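Long-range contact in maternal protein tudor (Drosophila melanogaster, PDB 4Q5W), which probably acts in piRNA-guided repression of transposable elements and is needed for germ-cell formation, its extended Tudor domain 9 being the part in this chain: residues 115-129 / 166-178. Sequence-based numbering, arbitrary orientation. Where two conformers were deposited one is given.
Sequences SAIFEKNKALTLTTF and IYEHLQKLVQAEL
Leu-170 and Val-174, one helical turn apart on helix 166-178, enter the other segment as successive knobs. Leu-170 sits among Phe-118, Thr-125, Thr-128 and Phe-129, its CD2 3.8 Å from Thr-125 CG2. Val-174 lodges between Ile-117, Leu-124, Thr-125 and Thr-128, with CG1 3.7 Å from Ile-117 CG2. Thr-125 and Thr-128 can line this apolar groove because each hydroxyl turns back to its own helix, donating to the carbonyl O of Asn-121 and Leu-124 respectively; in Thr-128, CG2 lies anti to the backbone N and meets Leu-173 CB. Phe-118 and Tyr-167 touch rim to rim, their planes 82° apart, with Phe-118 CE2 3.7 Å from Tyr-167 CD1. Gln-171 runs extended past Phe-118, Gln-171 CG lying 3.6 Å from Phe-118 CE1. Its NE2 lies over the centre of the Tyr-167 ring and donates to Tyr-167 O. Its OE1 is 3.0 Å from OG of Ser-115, the N-cap of helix 116-120. Replacing Gln-171 with alanine would probably open a gap beside Phe-118 and leave that face of Tyr-167 without its amide cover. Toward solvent the contact thins: Gln-175 bends over Ile-117 CD1, and a water links Thr-128 OG1 to Glu-177 OE2. Helices 116-120 and 122-129, joined at Asn-121, pack on helix 166-178 at 52° and 122° between directions. Beneath them, Phe-129, Ile-166 and Tyr-167 reach Met-112 on strand 108-112, and Tyr-167 OH is hydrogen-bonded to Pro-114 O, seating the helices against the five-stranded sheet of what is probably the staphylococcal-nuclease-like part of the extended Tudor domain.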
loop_
_atom_site.group_PDB
_atom_site.type_symbol
_atom_site.label_atom_id
_atom_site.label_comp_id
_atom_site.label_asym_id
_atom_site.label_seq_id
_atom_site.Cartn_x
_atom_site.Cartn_y
_atom_site.Cartn_z
ATOM N N SER A 115 -13.142 -9.070 11.558
ATOM C CA SER A 115 -14.432 -9.702 11.301
ATOM C C SER A 115 -14.236 -11.103 10.748
ATOM O O SER A 115 -13.474 -11.300 9.799
ATOM C CB SER A 115 -15.257 -8.877 10.313
ATOM O OG SER A 115 -16.433 -9.579 9.943
ATOM N N ALA A 116 -14.921 -12.081 11.336
ATOM C CA ALA A 116 -14.837 -13.447 10.834
ATOM C C ALA A 116 -15.311 -13.555 9.380
ATOM O O ALA A 116 -14.915 -14.470 8.658
ATOM C CB ALA A 116 -15.623 -14.402 11.732
ATOM N N ILE A 117 -16.152 -12.619 8.952
ATOM C CA ILE A 117 -16.589 -12.585 7.567
ATOM C C ILE A 117 -15.379 -12.376 6.665
ATOM O O ILE A 117 -15.246 -13.019 5.626
ATOM C CB ILE A 117 -17.639 -11.474 7.327
ATOM C CG1 ILE A 117 -18.894 -11.760 8.162
ATOM C CG2 ILE A 117 -17.991 -11.392 5.848
ATOM C CD1 ILE A 117 -19.920 -10.626 8.155
ATOM N N PHE A 118 -14.481 -11.494 7.087
ATOM C CA PHE A 118 -13.296 -11.209 6.296
ATOM C C PHE A 118 -12.353 -12.404 6.281
ATOM O O PHE A 118 -11.712 -12.675 5.265
ATOM C CB PHE A 118 -12.532 -10.008 6.848
ATOM C CG PHE A 118 -13.327 -8.734 6.902
ATOM C CD1 PHE A 118 -14.431 -8.539 6.090
ATOM C CD2 PHE A 118 -12.954 -7.722 7.771
ATOM C CE1 PHE A 118 -15.151 -7.345 6.143
ATOM C CE2 PHE A 118 -13.662 -6.539 7.829
ATOM C CZ PHE A 118 -14.768 -6.352 7.013
ATOM N N GLU A 119 -12.252 -13.105 7.411
ATOM C CA GLU A 119 -11.277 -14.192 7.542
ATOM C C GLU A 119 -11.732 -15.492 6.882
ATOM O O GLU A 119 -10.913 -16.293 6.422
ATOM C CB GLU A 119 -10.959 -14.459 9.017
ATOM C CG GLU A 119 -10.493 -13.231 9.783
ATOM C CD GLU A 119 -9.190 -12.665 9.255
ATOM O OE1 GLU A 119 -8.409 -13.417 8.625
ATOM O OE2 GLU A 119 -8.946 -11.460 9.476
ATOM N N LYS A 120 -13.037 -15.706 6.855
ATOM C CA LYS A 120 -13.598 -16.930 6.303
ATOM C C LYS A 120 -13.794 -16.822 4.794
ATOM O O LYS A 120 -14.048 -17.818 4.117
ATOM C CB LYS A 120 -14.917 -17.252 7.007
ATOM C CG LYS A 120 -14.720 -17.775 8.426
ATOM C CD LYS A 120 -16.032 -17.959 9.176
ATOM C CE LYS A 120 -15.799 -18.689 10.498
ATOM N NZ LYS A 120 -17.061 -19.159 11.143
ATOM N N ASN A 121 -13.677 -15.604 4.282
ATOM C CA ASN A 121 -13.956 -15.319 2.883
ATOM C C ASN A 121 -12.922 -14.336 2.359
ATOM O O ASN A 121 -13.262 -13.241 1.940
ATOM C CB ASN A 121 -15.359 -14.708 2.743
ATOM C CG ASN A 121 -16.438 -15.581 3.364
ATOM O OD1 ASN A 121 -16.796 -16.615 2.814
ATOM N ND2 ASN A 121 -16.962 -15.165 4.516
ATOM N N LYS A 122 -11.653 -14.736 2.380
ATOM C CA LYS A 122 -10.566 -13.791 2.132
ATOM C C LYS A 122 -10.552 -13.196 0.719
ATOM O O LYS A 122 -10.467 -11.965 0.545
ATOM C CB LYS A 122 -9.219 -14.467 2.408
ATOM C CG LYS A 122 -8.981 -14.822 3.868
ATOM C CD LYS A 122 -7.612 -15.497 4.044
ATOM C CE LYS A 122 -7.293 -15.742 5.506
ATOM N NZ LYS A 122 -8.240 -16.715 6.113
ATOM N N ALA A 123 -10.597 -14.069 -0.285
ATOM C CA ALA A 123 -10.542 -13.628 -1.674
ATOM C C ALA A 123 -11.755 -12.774 -2.043
ATOM O O ALA A 123 -11.621 -11.739 -2.691
ATOM C CB ALA A 123 -10.413 -14.822 -2.618
ATOM N N LEU A 124 -12.939 -13.196 -1.618
ATOM C CA LEU A 124 -14.138 -12.419 -1.931
ATOM C C LEU A 124 -14.107 -11.055 -1.239
ATOM O O LEU A 124 -14.505 -10.039 -1.808
ATOM C CB LEU A 124 -15.396 -13.198 -1.532
ATOM C CG LEU A 124 -16.742 -12.470 -1.642
ATOM C CD1 LEU A 124 -16.992 -11.964 -3.047
ATOM C CD2 LEU A 124 -17.848 -13.437 -1.232
ATOM N N THR A 125 -13.640 -11.041 -0.004
ATOM C CA THR A 125 -13.547 -9.803 0.743
ATOM C C THR A 125 -12.579 -8.856 0.055
ATOM O O THR A 125 -12.869 -7.675 -0.095
ATOM C CB THR A 125 -13.095 -10.044 2.194
ATOM O OG1 THR A 125 -14.115 -10.775 2.889
ATOM C CG2 THR A 125 -12.834 -8.710 2.924
ATOM N N LEU A 126 -11.434 -9.371 -0.374
ATOM C CA LEU A 126 -10.428 -8.484 -0.956
ATOM C C LEU A 126 -10.819 -7.931 -2.327
ATOM O O LEU A 126 -10.541 -6.766 -2.632
ATOM C CB LEU A 126 -9.054 -9.147 -0.975
ATOM C CG LEU A 126 -8.498 -9.296 0.442
ATOM C CD1 LEU A 126 -7.010 -9.632 0.404
ATOM C CD2 LEU A 126 -8.766 -8.048 1.304
ATOM N N THR A 127 -11.477 -8.737 -3.150
ATOM C CA THR A 127 -11.928 -8.256 -4.454
ATOM C C THR A 127 -13.066 -7.238 -4.298
ATOM O O THR A 127 -13.132 -6.245 -5.039
ATOM C CB THR A 127 -12.321 -9.415 -5.416
ATOM O OG1 THR A 127 -12.623 -8.889 -6.713
ATOM C CG2 THR A 127 -13.520 -10.199 -4.897
ATOM N N THR A 128 -13.949 -7.481 -3.331
ATOM C CA THR A 128 -15.026 -6.539 -3.047
ATOM C C THR A 128 -14.446 -5.231 -2.510
ATOM O O THR A 128 -14.892 -4.155 -2.888
ATOM C CB THR A 128 -16.049 -7.136 -2.068
ATOM O OG1 THR A 128 -16.497 -8.393 -2.590
ATOM C CG2 THR A 128 -17.267 -6.199 -1.890
ATOM N N PHE A 129 -13.435 -5.331 -1.650
ATOM C CA PHE A 129 -12.797 -4.158 -1.060
ATOM C C PHE A 129 -12.123 -3.342 -2.175
ATOM O O PHE A 129 -12.221 -2.113 -2.208
ATOM C CB PHE A 129 -11.768 -4.628 -0.020
ATOM C CG PHE A 129 -11.212 -3.537 0.869
ATOM C CD1 PHE A 129 -11.812 -2.277 0.964
ATOM C CD2 PHE A 129 -10.081 -3.793 1.634
ATOM C CE1 PHE A 129 -11.281 -1.298 1.797
ATOM C CE2 PHE A 129 -9.541 -2.818 2.469
ATOM C CZ PHE A 129 -10.138 -1.571 2.547
ATOM N N ILE A 166 -16.820 1.808 5.567
ATOM C CA ILE A 166 -16.242 0.664 4.872
ATOM C C ILE A 166 -16.319 -0.651 5.640
ATOM O O ILE A 166 -16.597 -1.688 5.052
ATOM C CB ILE A 166 -14.820 0.969 4.404
ATOM C CG1 ILE A 166 -14.865 2.110 3.391
ATOM C CG2 ILE A 166 -14.187 -0.255 3.751
ATOM C CD1 ILE A 166 -13.509 2.698 3.070
ATOM N N TYR A 167 -16.091 -0.616 6.947
ATOM C CA TYR A 167 -16.113 -1.848 7.736
ATOM C C TYR A 167 -17.487 -2.511 7.648
ATOM O O TYR A 167 -17.611 -3.694 7.302
ATOM C CB TYR A 167 -15.714 -1.561 9.191
ATOM C CG TYR A 167 -15.849 -2.745 10.134
ATOM C CD1 TYR A 167 -15.038 -3.861 9.997
ATOM C CD2 TYR A 167 -16.773 -2.733 11.177
ATOM C CE1 TYR A 167 -15.151 -4.943 10.859
ATOM C CE2 TYR A 167 -16.887 -3.814 12.048
ATOM C CZ TYR A 167 -16.068 -4.917 11.877
ATOM O OH TYR A 167 -16.164 -5.991 12.733
ATOM N N GLU A 168 -18.523 -1.736 7.937
ATOM C CA GLU A 168 -19.875 -2.247 7.890
ATOM C C GLU A 168 -20.342 -2.546 6.468
ATOM O O GLU A 168 -20.989 -3.560 6.237
ATOM C CB GLU A 168 -20.832 -1.290 8.599
ATOM C CG GLU A 168 -20.574 -1.189 10.101
ATOM C CD GLU A 168 -19.492 -0.188 10.477
ATOM O OE1 GLU A 168 -18.910 0.440 9.569
ATOM O OE2 GLU A 168 -19.231 -0.026 11.695
ATOM N N HIS A 169 -20.023 -1.667 5.518
ATOM C CA HIS A 169 -20.465 -1.869 4.144
ATOM C C HIS A 169 -19.820 -3.086 3.494
ATOM O O HIS A 169 -20.466 -3.830 2.746
ATOM C CB HIS A 169 -20.161 -0.643 3.291
ATOM C CG HIS A 169 -20.946 -0.596 2.024
ATOM N ND1 HIS A 169 -22.280 -0.255 1.993
ATOM C CD2 HIS A 169 -20.602 -0.896 0.748
ATOM C CE1 HIS A 169 -22.718 -0.318 0.748
ATOM N NE2 HIS A 169 -21.718 -0.694 -0.028
ATOM N N LEU A 170 -18.542 -3.292 3.783
ATOM C CA LEU A 170 -17.821 -4.419 3.190
ATOM C C LEU A 170 -18.394 -5.738 3.691
ATOM O O LEU A 170 -18.570 -6.681 2.917
ATOM C CB LEU A 170 -16.334 -4.336 3.509
ATOM C CG LEU A 170 -15.447 -5.364 2.813
ATOM C CD1 LEU A 170 -15.582 -5.287 1.289
ATOM C CD2 LEU A 170 -14.002 -5.156 3.229
ATOM N N GLN A 171 -18.705 -5.798 4.980
ATOM C CA GLN A 171 -19.349 -6.990 5.527
ATOM C C GLN A 171 -20.683 -7.253 4.847
ATOM O O GLN A 171 -20.999 -8.395 4.494
ATOM C CB GLN A 171 -19.585 -6.840 7.021
ATOM C CG GLN A 171 -18.328 -6.936 7.863
ATOM C CD GLN A 171 -18.614 -6.683 9.323
ATOM O OE1 GLN A 171 -18.720 -7.621 10.117
ATOM N NE2 GLN A 171 -18.740 -5.414 9.690
ATOM N N LYS A 172 -21.454 -6.190 4.665
ATOM C CA LYS A 172 -22.773 -6.277 4.038
ATOM C C LYS A 172 -22.708 -6.804 2.608
ATOM O O LYS A 172 -23.469 -7.697 2.245
ATOM C CB LYS A 172 -23.485 -4.921 4.077
ATOM C CG LYS A 172 -24.883 -4.966 3.465
ATOM C CD LYS A 172 -25.654 -3.682 3.704
ATOM C CE LYS A 172 -25.172 -2.561 2.823
ATOM N NZ LYS A 172 -25.987 -1.331 3.046
ATOM N N LEU A 173 -21.802 -6.249 1.801
ATOM C CA LEU A 173 -21.624 -6.682 0.414
ATOM C C LEU A 173 -21.173 -8.136 0.276
ATOM O O LEU A 173 -21.644 -8.846 -0.607
ATOM C CB LEU A 173 -20.641 -5.781 -0.331
ATOM C CG LEU A 173 -21.022 -4.318 -0.569
ATOM C CD1 LEU A 173 -19.970 -3.618 -1.408
ATOM C CD2 LEU A 173 -22.398 -4.189 -1.235
ATOM N N VAL A 174 -20.246 -8.564 1.134
ATOM C CA VAL A 174 -19.754 -9.942 1.096
ATOM C C VAL A 174 -20.871 -10.911 1.494
ATOM O O VAL A 174 -21.092 -11.926 0.844
ATOM C CB VAL A 174 -18.512 -10.126 2.001
ATOM C CG1 VAL A 174 -18.173 -11.614 2.185
ATOM C CG2 VAL A 174 -17.313 -9.364 1.432
ATOM N N GLN A 175 -21.594 -10.580 2.558
ATOM C CA GLN A 175 -22.688 -11.432 3.006
ATOM C C GLN A 175 -23.773 -11.524 1.941
ATOM O O GLN A 175 -24.383 -12.581 1.759
ATOM C CB GLN A 175 -23.270 -10.912 4.323
ATOM C CG GLN A 175 -22.328 -11.071 5.510
ATOM C CD GLN A 175 -22.187 -12.510 5.970
ATOM O OE1 GLN A 175 -21.337 -13.259 5.476
ATOM N NE2 GLN A 175 -23.005 -12.901 6.940
ATOM N N ALA A 176 -24.004 -10.423 1.232
ATOM C CA ALA A 176 -25.056 -10.381 0.221
ATOM C C ALA A 176 -24.729 -11.286 -0.961
ATOM O O ALA A 176 -25.612 -11.941 -1.508
ATOM C CB ALA A 176 -25.293 -8.946 -0.250
ATOM N N GLU A 177 -23.452 -11.331 -1.339
ATOM C CA GLU A 177 -23.011 -12.185 -2.435
ATOM C C GLU A 177 -23.040 -13.661 -2.028
ATOM O O GLU A 177 -23.511 -14.507 -2.784
ATOM C CB GLU A 177 -21.610 -11.780 -2.910
ATOM C CG GLU A 177 -21.102 -12.604 -4.091
ATOM C CD GLU A 177 -20.014 -11.889 -4.879
ATOM O OE1 GLU A 177 -19.267 -12.573 -5.609
ATOM O OE2 GLU A 177 -19.923 -10.646 -4.794
ATOM N N LEU A 178 -22.555 -13.961 -0.826
ATOM C CA LEU A 178 -22.647 -15.322 -0.289
ATOM C C LEU A 178 -24.098 -15.790 -0.185
ATOM O O LEU A 178 -24.404 -16.945 -0.464
ATOM C CB LEU A 178 -21.984 -15.401 1.086
ATOM C CG LEU A 178 -20.475 -15.171 1.136
ATOM C CD1 LEU A 178 -20.020 -15.073 2.593
ATOM C CD2 LEU A 178 -19.723 -16.273 0.397
HETATM O O HOH W 1 -18.403 -9.341 11.823
HETATM O O HOH W 2 -19.168 -9.304 -2.560
#